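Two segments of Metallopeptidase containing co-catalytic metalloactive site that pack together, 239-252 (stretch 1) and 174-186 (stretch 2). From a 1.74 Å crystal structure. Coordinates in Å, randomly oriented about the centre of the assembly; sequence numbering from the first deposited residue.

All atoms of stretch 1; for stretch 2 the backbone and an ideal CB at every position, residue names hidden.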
ATOM      1  N   ALA A 239      -5.155   3.936 -14.629  1.00 29.33           N
ATOM      2  CA  ALA A 239      -6.013   3.564 -13.476  1.00 34.57           C
ATOM      3  C   ALA A 239      -7.095   4.612 -13.241  1.00 32.17           C
ATOM      4  O   ALA A 239      -6.787   5.781 -13.106  1.00 31.82           O
ATOM      5  CB  ALA A 239      -5.211   3.406 -12.215  1.00 34.88           C
ATOM      6  N   LYS A 240      -8.334   4.155 -13.083  1.00 34.09           N
ATOM      7  CA  LYS A 240      -9.496   5.015 -12.981  1.00 37.00           C
ATOM      8  C   LYS A 240      -9.574   5.794 -11.662  1.00 34.59           C
ATOM      9  O   LYS A 240     -10.116   6.896 -11.625  1.00 36.64           O
ATOM     10  CB  LYS A 240     -10.769   4.165 -13.205  1.00 39.99           C
ATOM     11  CG  LYS A 240     -10.753   3.515 -14.576  1.00 33.13           C
ATOM     12  CD  LYS A 240     -12.038   2.767 -14.888  1.00 42.05           C
ATOM     13  CE  LYS A 240     -11.977   2.198 -16.299  1.00 50.49           C
ATOM     14  NZ  LYS A 240     -13.259   1.577 -16.678  1.00 54.82           N
ATOM     15  N   LEU A 241      -9.049   5.201 -10.597  1.00 31.63           N
ATOM     16  CA  LEU A 241      -9.100   5.785  -9.259  1.00 30.02           C
ATOM     17  C   LEU A 241      -7.816   5.281  -8.524  1.00 24.57           C
ATOM     18  O   LEU A 241      -7.287   4.192  -8.795  1.00 27.64           O
ATOM     19  CB  LEU A 241     -10.353   5.320  -8.507  1.00 30.12           C
ATOM     20  CG  LEU A 241     -11.768   5.591  -8.972  1.00 28.59           C
ATOM     21  CD1 LEU A 241     -12.804   4.768  -8.181  1.00 32.76           C
ATOM     22  CD2 LEU A 241     -11.984   7.072  -8.873  1.00 28.30           C
ATOM     23  N   ALA A 242      -7.238   6.168  -7.728  1.00 26.95           N
ATOM     24  CA  ALA A 242      -6.112   5.797  -6.908  1.00 29.49           C
ATOM     25  C   ALA A 242      -6.130   6.498  -5.591  1.00 28.16           C
ATOM     26  O   ALA A 242      -6.554   7.643  -5.472  1.00 27.68           O
ATOM     27  CB  ALA A 242      -4.719   6.016  -7.648  1.00 27.17           C
ATOM     28  N   ALA A 243      -5.564   5.835  -4.600  1.00 28.83           N
ATOM     29  CA  ALA A 243      -5.368   6.500  -3.312  1.00 30.26           C
ATOM     30  C   ALA A 243      -4.104   6.007  -2.632  1.00 34.20           C
ATOM     31  O   ALA A 243      -3.647   4.926  -2.861  1.00 28.41           O
ATOM     32  CB  ALA A 243      -6.586   6.294  -2.383  1.00 26.68           C
ATOM     33  N   CYS A 244      -3.546   6.858  -1.793  1.00 35.02           N
ATOM     34  CA  CYS A 244      -2.447   6.454  -0.928  1.00 33.34           C
ATOM     35  C   CYS A 244      -2.846   6.844   0.479  1.00 33.89           C
ATOM     36  O   CYS A 244      -2.987   8.048   0.767  1.00 33.00           O
ATOM     37  CB  CYS A 244      -1.200   7.183  -1.381  1.00 36.24           C
ATOM     38  SG  CYS A 244       0.227   6.962  -0.314  1.00 44.49           S
ATOM     39  N   SER A 245      -3.128   5.858   1.329  1.00 30.84           N
ATOM     40  CA  SER A 245      -3.460   6.190   2.712  1.00 32.92           C
ATOM     41  C   SER A 245      -2.178   6.438   3.487  1.00 29.38           C
ATOM     42  O   SER A 245      -1.110   5.843   3.210  1.00 34.44           O
ATOM     43  CB  SER A 245      -4.289   5.099   3.354  1.00 35.42           C
ATOM     44  OG  SER A 245      -3.712   3.839   3.154  1.00 35.83           O
ATOM     45  N   GLU A 246      -2.282   7.300   4.484  1.00 32.98           N
ATOM     46  CA  GLU A 246      -1.174   7.608   5.365  1.00 31.63           C
ATOM     47  C   GLU A 246      -1.652   7.492   6.814  1.00 32.28           C
ATOM     48  O   GLU A 246      -2.297   8.447   7.332  1.00 33.06           O
ATOM     49  CB  GLU A 246      -0.707   9.039   5.122  1.00 34.72           C
ATOM     50  CG  GLU A 246      -0.060   9.282   3.753  1.00 34.80           C
ATOM     51  CD  GLU A 246       1.387   8.823   3.681  1.00 41.56           C
ATOM     52  OE1 GLU A 246       1.925   8.323   4.697  1.00 49.34           O
ATOM     53  OE2 GLU A 246       1.986   8.959   2.586  1.00 48.19           O
ATOM     54  N   THR A 247      -1.362   6.354   7.455  1.00 31.15           N
ATOM     55  CA  THR A 247      -1.591   6.221   8.908  1.00 31.42           C
ATOM     56  C   THR A 247      -0.435   6.880   9.720  1.00 31.09           C
ATOM     57  O   THR A 247       0.724   6.946   9.257  1.00 28.71           O
ATOM     58  CB  THR A 247      -1.875   4.747   9.297  1.00 33.22           C
ATOM     59  OG1 THR A 247      -0.864   3.891   8.752  1.00 34.18           O
ATOM     60  CG2 THR A 247      -3.269   4.278   8.754  1.00 36.46           C
ATOM     61  N   PRO A 248      -0.738   7.417  10.915  1.00 30.27           N
ATOM     62  CA  PRO A 248       0.243   8.111  11.750  1.00 33.44           C
ATOM     63  C   PRO A 248       1.162   7.154  12.504  1.00 32.78           C
ATOM     64  O   PRO A 248       0.674   6.332  13.297  1.00 36.95           O
ATOM     65  CB  PRO A 248      -0.624   8.875  12.748  1.00 28.91           C
ATOM     66  CG  PRO A 248      -1.953   8.161  12.748  1.00 31.61           C
ATOM     67  CD  PRO A 248      -2.093   7.432  11.491  1.00 33.45           C
ATOM     68  N   GLY A 249       2.467   7.284  12.302  1.00 31.88           N
ATOM     69  CA  GLY A 249       3.419   6.343  12.907  1.00 33.22           C
ATOM     70  C   GLY A 249       3.657   6.501  14.402  1.00 36.13           C
ATOM     71  O   GLY A 249       4.261   5.613  15.065  1.00 36.79           O
ATOM     72  N   GLN A 250       3.229   7.644  14.938  1.00 34.24           N
ATOM     73  CA  GLN A 250       3.385   7.927  16.357  1.00 35.99           C
ATOM     74  C   GLN A 250       2.239   7.387  17.182  1.00 34.97           C
ATOM     75  O   GLN A 250       2.189   7.626  18.367  1.00 33.11           O
ATOM     76  CB  GLN A 250       3.545   9.442  16.582  1.00 33.93           C
ATOM     77  CG  GLN A 250       4.876   9.934  16.043  1.00 37.69           C
ATOM     78  CD  GLN A 250       6.022   9.139  16.616  1.00 43.46           C
ATOM     79  OE1 GLN A 250       6.212   9.111  17.842  1.00 40.82           O
ATOM     80  NE2 GLN A 250       6.771   8.447  15.746  1.00 50.51           N
ATOM     81  N   GLU A 251       1.320   6.675  16.540  1.00 31.32           N
ATOM     82  CA  GLU A 251       0.198   6.058  17.196  1.00 32.68           C
ATOM     83  C   GLU A 251       0.437   4.547  17.376  1.00 33.22           C
ATOM     84  O   GLU A 251       1.482   4.035  16.992  1.00 35.34           O
ATOM     85  CB  GLU A 251      -1.093   6.369  16.412  1.00 33.60           C
ATOM     86  CG  GLU A 251      -1.758   7.678  16.877  1.00 40.39           C
ATOM     87  CD  GLU A 251      -2.439   7.552  18.260  1.00 49.36           C
ATOM     88  OE1 GLU A 251      -1.745   7.300  19.269  1.00 45.15           O
ATOM     89  OE2 GLU A 251      -3.683   7.698  18.344  1.00 59.88           O
ATOM     90  N   ASP A 252      -0.498   3.880  18.060  1.00 33.97           N
ATOM     91  CA  ASP A 252      -0.377   2.469  18.417  1.00 35.44           C
ATOM     92  C   ASP A 252      -0.315   1.560  17.155  1.00 33.22           C
ATOM     93  O   ASP A 252      -1.155   1.660  16.277  1.00 30.79           O
ATOM     94  CB  ASP A 252      -1.544   2.059  19.344  1.00 35.80           C
ATOM     95  CG  ASP A 252      -1.561   0.566  19.645  1.00 43.31           C
ATOM     96  OD1 ASP A 252      -0.854   0.134  20.580  1.00 51.99           O
ATOM     97  OD2 ASP A 252      -2.276  -0.189  18.940  1.00 51.46           O
ATOM     98  N   UNK A 174       6.127  10.252  11.622  1.00 30.15           N
ATOM     99  CA  UNK A 174       6.185  11.228  12.683  1.00 30.53           C
ATOM    100  C   UNK A 174       4.820  11.845  13.010  1.00 33.91           C
ATOM    101  O   UNK A 174       4.665  12.594  13.996  1.00 30.11           O
ATOM    102  CB  UNK A 174       7.175  12.330  12.303  1.00 30.53           C
ATOM    103  N   UNK A 175       3.800  11.492  12.240  1.00 31.73           N
ATOM    104  CA  UNK A 175       2.459  12.095  12.395  1.00 32.47           C
ATOM    105  C   UNK A 175       1.676  11.431  13.520  1.00 31.29           C
ATOM    106  O   UNK A 175       1.914  10.256  13.823  1.00 31.17           O
ATOM    107  CB  UNK A 175       1.670  11.989  11.088  1.00 32.47           C
ATOM    108  N   UNK A 176       0.777  12.192  14.150  1.00 29.84           N
ATOM    109  CA  UNK A 176      -0.294  11.624  15.011  1.00 31.20           C
ATOM    110  C   UNK A 176      -1.695  11.594  14.378  1.00 30.31           C
ATOM    111  O   UNK A 176      -2.589  10.938  14.908  1.00 33.75           O
ATOM    112  CB  UNK A 176      -0.371  12.429  16.310  1.00 31.20           C
ATOM    113  N   UNK A 177      -1.856  12.289  13.251  1.00 28.21           N
ATOM    114  CA  UNK A 177      -3.110  12.437  12.543  1.00 29.62           C
ATOM    115  C   UNK A 177      -3.021  11.730  11.198  1.00 28.99           C
ATOM    116  O   UNK A 177      -1.913  11.484  10.701  1.00 31.60           O
ATOM    117  CB  UNK A 177      -3.461  13.915  12.360  1.00 29.62           C
ATOM    118  N   UNK A 178      -4.182  11.380  10.632  1.00 28.38           N
ATOM    119  CA  UNK A 178      -4.238  10.669   9.374  1.00 28.19           C
ATOM    120  C   UNK A 178      -4.699  11.494   8.147  1.00 28.55           C
ATOM    121  O   UNK A 178      -5.360  12.552   8.242  1.00 29.55           O
ATOM    122  CB  UNK A 178      -5.173   9.471   9.548  1.00 28.19           C
ATOM    123  N   UNK A 179      -4.354  10.970   6.959  1.00 25.38           N
ATOM    124  CA  UNK A 179      -4.804  11.632   5.747  1.00 28.72           C
ATOM    125  C   UNK A 179      -4.660  10.662   4.599  1.00 26.37           C
ATOM    126  O   UNK A 179      -4.168   9.567   4.794  1.00 32.13           O
ATOM    127  CB  UNK A 179      -4.019  12.919   5.484  1.00 28.72           C
ATOM    128  N   UNK A 180      -5.174  11.075   3.448  1.00 29.77           N
ATOM    129  CA  UNK A 180      -5.174  10.269   2.267  1.00 26.00           C
ATOM    130  C   UNK A 180      -4.834  11.129   1.039  1.00 29.84           C
ATOM    131  O   UNK A 180      -5.363  12.231   0.866  1.00 28.35           O
ATOM    132  CB  UNK A 180      -6.529   9.579   2.100  1.00 26.00           C
ATOM    133  N   UNK A 181      -3.943  10.638   0.192  1.00 25.87           N
ATOM    134  CA  UNK A 181      -3.789  11.211  -1.144  1.00 29.11           C
ATOM    135  C   UNK A 181      -4.804  10.563  -2.067  1.00 32.25           C
ATOM    136  O   UNK A 181      -4.969   9.364  -2.027  1.00 27.85           O
ATOM    137  CB  UNK A 181      -2.367  11.017  -1.675  1.00 29.11           C
ATOM    138  N   UNK A 182      -5.439  11.301  -2.950  1.00 29.22           N
ATOM    139  CA  UNK A 182      -6.376  10.666  -3.871  1.00 31.36           C
ATOM    140  C   UNK A 182      -6.286  11.245  -5.290  1.00 28.13           C
ATOM    141  O   UNK A 182      -5.899  12.384  -5.471  1.00 30.47           O
ATOM    142  CB  UNK A 182      -7.803  10.816  -3.340  1.00 31.36           C
ATOM    143  N   UNK A 183      -6.682  10.434  -6.267  1.00 25.49           N
ATOM    144  CA  UNK A 183      -6.723  10.788  -7.700  1.00 22.96           C
ATOM    145  C   UNK A 183      -8.063  10.277  -8.249  1.00 26.50           C
ATOM    146  O   UNK A 183      -8.380   9.097  -8.146  1.00 27.78           O
ATOM    147  CB  UNK A 183      -5.542  10.190  -8.467  1.00 22.96           C
ATOM    148  N   UNK A 184      -8.868  11.192  -8.781  1.00 27.71           N
ATOM    149  CA  UNK A 184     -10.085  10.860  -9.527  1.00 31.30           C
ATOM    150  C   UNK A 184     -10.116  11.740 -10.762  1.00 31.26           C
ATOM    151  O   UNK A 184      -9.585  12.865 -10.735  1.00 32.07           O
ATOM    152  CB  UNK A 184     -11.343  11.052  -8.678  1.00 31.30           C
ATOM    153  N   UNK A 185     -10.779  11.274 -11.835  1.00 32.40           N
ATOM    154  CA  UNK A 185     -10.915  12.104 -13.036  1.00 33.55           C
ATOM    155  C   UNK A 185     -12.085  13.087 -12.910  1.00 36.50           C
ATOM    156  O   UNK A 185     -13.003  13.063 -13.717  1.00 42.25           O
ATOM    157  CB  UNK A 185     -11.108  11.219 -14.269  1.00 33.55           C
ATOM    158  N   UNK A 186     -12.019  13.950 -11.905  1.00 34.28           N
ATOM    159  CA  UNK A 186     -13.062  14.905 -11.583  1.00 37.99           C
ATOM    160  C   UNK A 186     -12.346  16.115 -10.994  1.00 37.26           C
ATOM    161  O   UNK A 186     -11.170  16.006 -10.611  1.00 36.90           O
ATOM    162  CB  UNK A 186     -14.101  14.324 -10.622  1.00 37.99           C
TER

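Position 174 directs CA-to-CB away from stretch 1, so almost any residue fits; it is Leu174. At 175 the bond points sideways, with the ideal CB 4.2 Å from Pro248 CA, which favours an apolar start. Selenomethionine Met175 places CB 4.2 Å from Pro248 CB and then leads away, while its backbone O accepts from Gln250 N at 3.1 Å.

Position 176 points away, yet a short polar side chain could fold back toward the turn running from Pro248 to Glu251. Asn176 does so: OD1 lies 3.6 Å from Gln250 CB. Position 177 finds nothing of stretch 1 within 5.5 Å of its ideal CB; it is Glu177.

At 178 the ideal CB lies 3.8 Å from Glu246 O, an acceptor within reach of a short hydroxyl, so serine or threonine would suit. Thr178, with chi1 t, donates from OG1 to Glu246 O at 2.9 Å.

From 179 to 183 the backbone pairs antiparallel with 242-246, and side chains alternate between faces. Position 179 shares its face with Glu246, its ideal CB 5.1 Å from Glu246 CB; a long or flat side chain could cover that methylene stem. Tyr179 takes chi1 p and lays its ring against the stem, Glu246 CB standing 3.8 Å from the ring centroid and 11° off the normal.

Position 180 turns to the face of Ala243 and Ser245, where small neighbours leave room for a compact apolar residue. Val180 brings CG2 to 4.0 Å from Ala243 CB.

Position 181 returns to the face of Cys244 and Glu246, offering a thiol and a carboxylate; an aromatic or a long polar side chain would suit. In Tyr181, CB packs 3.9 Å from Cys244 CB, and CE1 brings the ring edge 3.5 Å from Glu246 OE2. A water joins Tyr181 OH, Tyr179 OH and, weakly, Glu246 OE2.

At 182 the ideal CB is 4.8 Å from Ala243 CB, and a small residue is sufficient; Ser182 satisfies OG elsewhere in the structure. Position 183 lies beside Ala242, whose methyl leaves space for a large apolar group. Phe183 sets CD1 3.9 Å from Ala242 CB, and its N donates to Ala242 O at 2.9 Å.

The ideal CB of 184 is 4.0 Å from Leu241 CD2, favouring an aliphatic stem; Glu184 supplies CG at 3.7 Å from that CD2. Phi of -83° permits proline at 185, and Pro185 CD reaches 3.4 Å from Lys240 O. Position 186 is out of reach; it is Thr186.

Stretch 2 174-186: LMNETYVYSFEPT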
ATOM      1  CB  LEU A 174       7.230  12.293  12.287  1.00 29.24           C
ATOM      2  CG  LEU A 174       8.664  11.857  12.049  1.00 33.72           C
ATOM      3  CD1 LEU A 174       9.582  13.074  11.922  1.00 37.43           C
ATOM      4  CD2 LEU A 174       9.199  10.898  13.126  1.00 39.17           C
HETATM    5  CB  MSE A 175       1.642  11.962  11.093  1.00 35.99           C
HETATM    6  CG  MSE A 175       2.048  12.928  10.022  1.00 40.97           C
HETATM    7 SE   MSE A 175       1.546  14.719  10.538  0.75 54.51          SE
HETATM    8  CE  MSE A 175      -0.322  14.647   9.957  1.00 45.90           C
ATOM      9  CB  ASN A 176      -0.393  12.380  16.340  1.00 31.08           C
ATOM     10  CG  ASN A 176       0.750  12.057  17.270  1.00 30.34           C
ATOM     11  OD1 ASN A 176       0.685  11.082  18.032  1.00 35.58           O
ATOM     12  ND2 ASN A 176       1.818  12.833  17.174  1.00 34.23           N
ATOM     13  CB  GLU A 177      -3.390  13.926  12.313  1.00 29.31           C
ATOM     14  CG  GLU A 177      -3.793  14.708  13.564  1.00 31.67           C
ATOM     15  CD  GLU A 177      -3.583  16.196  13.386  1.00 39.12           C
ATOM     16  OE1 GLU A 177      -2.645  16.592  12.634  1.00 49.43           O
ATOM     17  OE2 GLU A 177      -4.328  16.972  14.026  1.00 50.07           O
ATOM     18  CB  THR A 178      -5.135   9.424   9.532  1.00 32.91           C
ATOM     19  OG1 THR A 178      -4.941   8.527   8.443  1.00 33.07           O
ATOM     20  CG2 THR A 178      -6.636   9.856   9.597  1.00 28.08           C
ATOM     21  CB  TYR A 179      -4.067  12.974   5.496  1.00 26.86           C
ATOM     22  CG  TYR A 179      -2.583  12.854   5.348  1.00 33.94           C
ATOM     23  CD1 TYR A 179      -1.754  12.760   6.461  1.00 39.06           C
ATOM     24  CD2 TYR A 179      -1.993  12.849   4.085  1.00 29.83           C
ATOM     25  CE1 TYR A 179      -0.373  12.652   6.328  1.00 33.57           C
ATOM     26  CE2 TYR A 179      -0.608  12.778   3.942  1.00 39.58           C
ATOM     27  CZ  TYR A 179       0.200  12.666   5.066  1.00 33.09           C
ATOM     28  OH  TYR A 179       1.567  12.557   4.908  1.00 40.74           O
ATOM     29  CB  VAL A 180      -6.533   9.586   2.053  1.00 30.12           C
ATOM     30  CG1 VAL A 180      -7.691  10.627   1.817  1.00 25.79           C
ATOM     31  CG2 VAL A 180      -6.415   8.692   0.862  1.00 39.44           C
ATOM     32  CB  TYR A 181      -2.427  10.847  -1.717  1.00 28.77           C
ATOM     33  CG  TYR A 181      -1.239  11.448  -1.047  1.00 33.27           C
ATOM     34  CD1 TYR A 181      -0.627  10.828   0.040  1.00 36.03           C
ATOM     35  CD2 TYR A 181      -0.685  12.605  -1.535  1.00 34.21           C
ATOM     36  CE1 TYR A 181       0.480  11.366   0.617  1.00 40.77           C
ATOM     37  CE2 TYR A 181       0.435  13.144  -0.983  1.00 40.15           C
ATOM     38  CZ  TYR A 181       1.019  12.542   0.091  1.00 34.69           C
ATOM     39  OH  TYR A 181       2.143  13.143   0.646  1.00 45.96           O
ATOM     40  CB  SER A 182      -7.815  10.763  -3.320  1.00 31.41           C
ATOM     41  OG  SER A 182      -8.400  11.963  -3.658  1.00 45.90           O
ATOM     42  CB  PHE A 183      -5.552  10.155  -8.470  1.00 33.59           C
ATOM     43  CG  PHE A 183      -4.166  10.404  -7.852  1.00 28.81           C
ATOM     44  CD1 PHE A 183      -3.757   9.724  -6.700  1.00 28.55           C
ATOM     45  CD2 PHE A 183      -3.311  11.301  -8.410  1.00 36.50           C
ATOM     46  CE1 PHE A 183      -2.512   9.946  -6.148  1.00 34.94           C
ATOM     47  CE2 PHE A 183      -2.088  11.521  -7.856  1.00 32.67           C
ATOM     48  CZ  PHE A 183      -1.691  10.832  -6.729  1.00 37.33           C
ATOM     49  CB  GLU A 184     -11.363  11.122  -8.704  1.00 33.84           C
ATOM     50  CG  GLU A 184     -11.352  10.425  -7.328  1.00 30.11           C
ATOM     51  CD  GLU A 184     -12.707  10.438  -6.632  1.00 36.44           C
ATOM     52  OE1 GLU A 184     -13.750  10.352  -7.318  1.00 48.12           O
ATOM     53  OE2 GLU A 184     -12.735  10.543  -5.387  1.00 41.18           O
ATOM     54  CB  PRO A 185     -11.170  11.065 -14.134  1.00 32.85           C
ATOM     55  CG  PRO A 185     -11.995  10.023 -13.439  1.00 35.09           C
ATOM     56  CD  PRO A 185     -11.437   9.973 -12.006  1.00 31.81           C
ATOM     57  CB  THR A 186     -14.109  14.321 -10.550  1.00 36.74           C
ATOM     58  OG1 THR A 186     -13.470  13.994  -9.311  1.00 43.49           O
ATOM     59  CG2 THR A 186     -14.800  13.073 -11.096  1.00 40.75           C
TER
HETATM   60  O   HOH W   1      -0.333  10.177   8.887  1.00 30.50           O
HETATM   61  O   HOH W   2       2.933  11.739   2.837  1.00 41.37           O
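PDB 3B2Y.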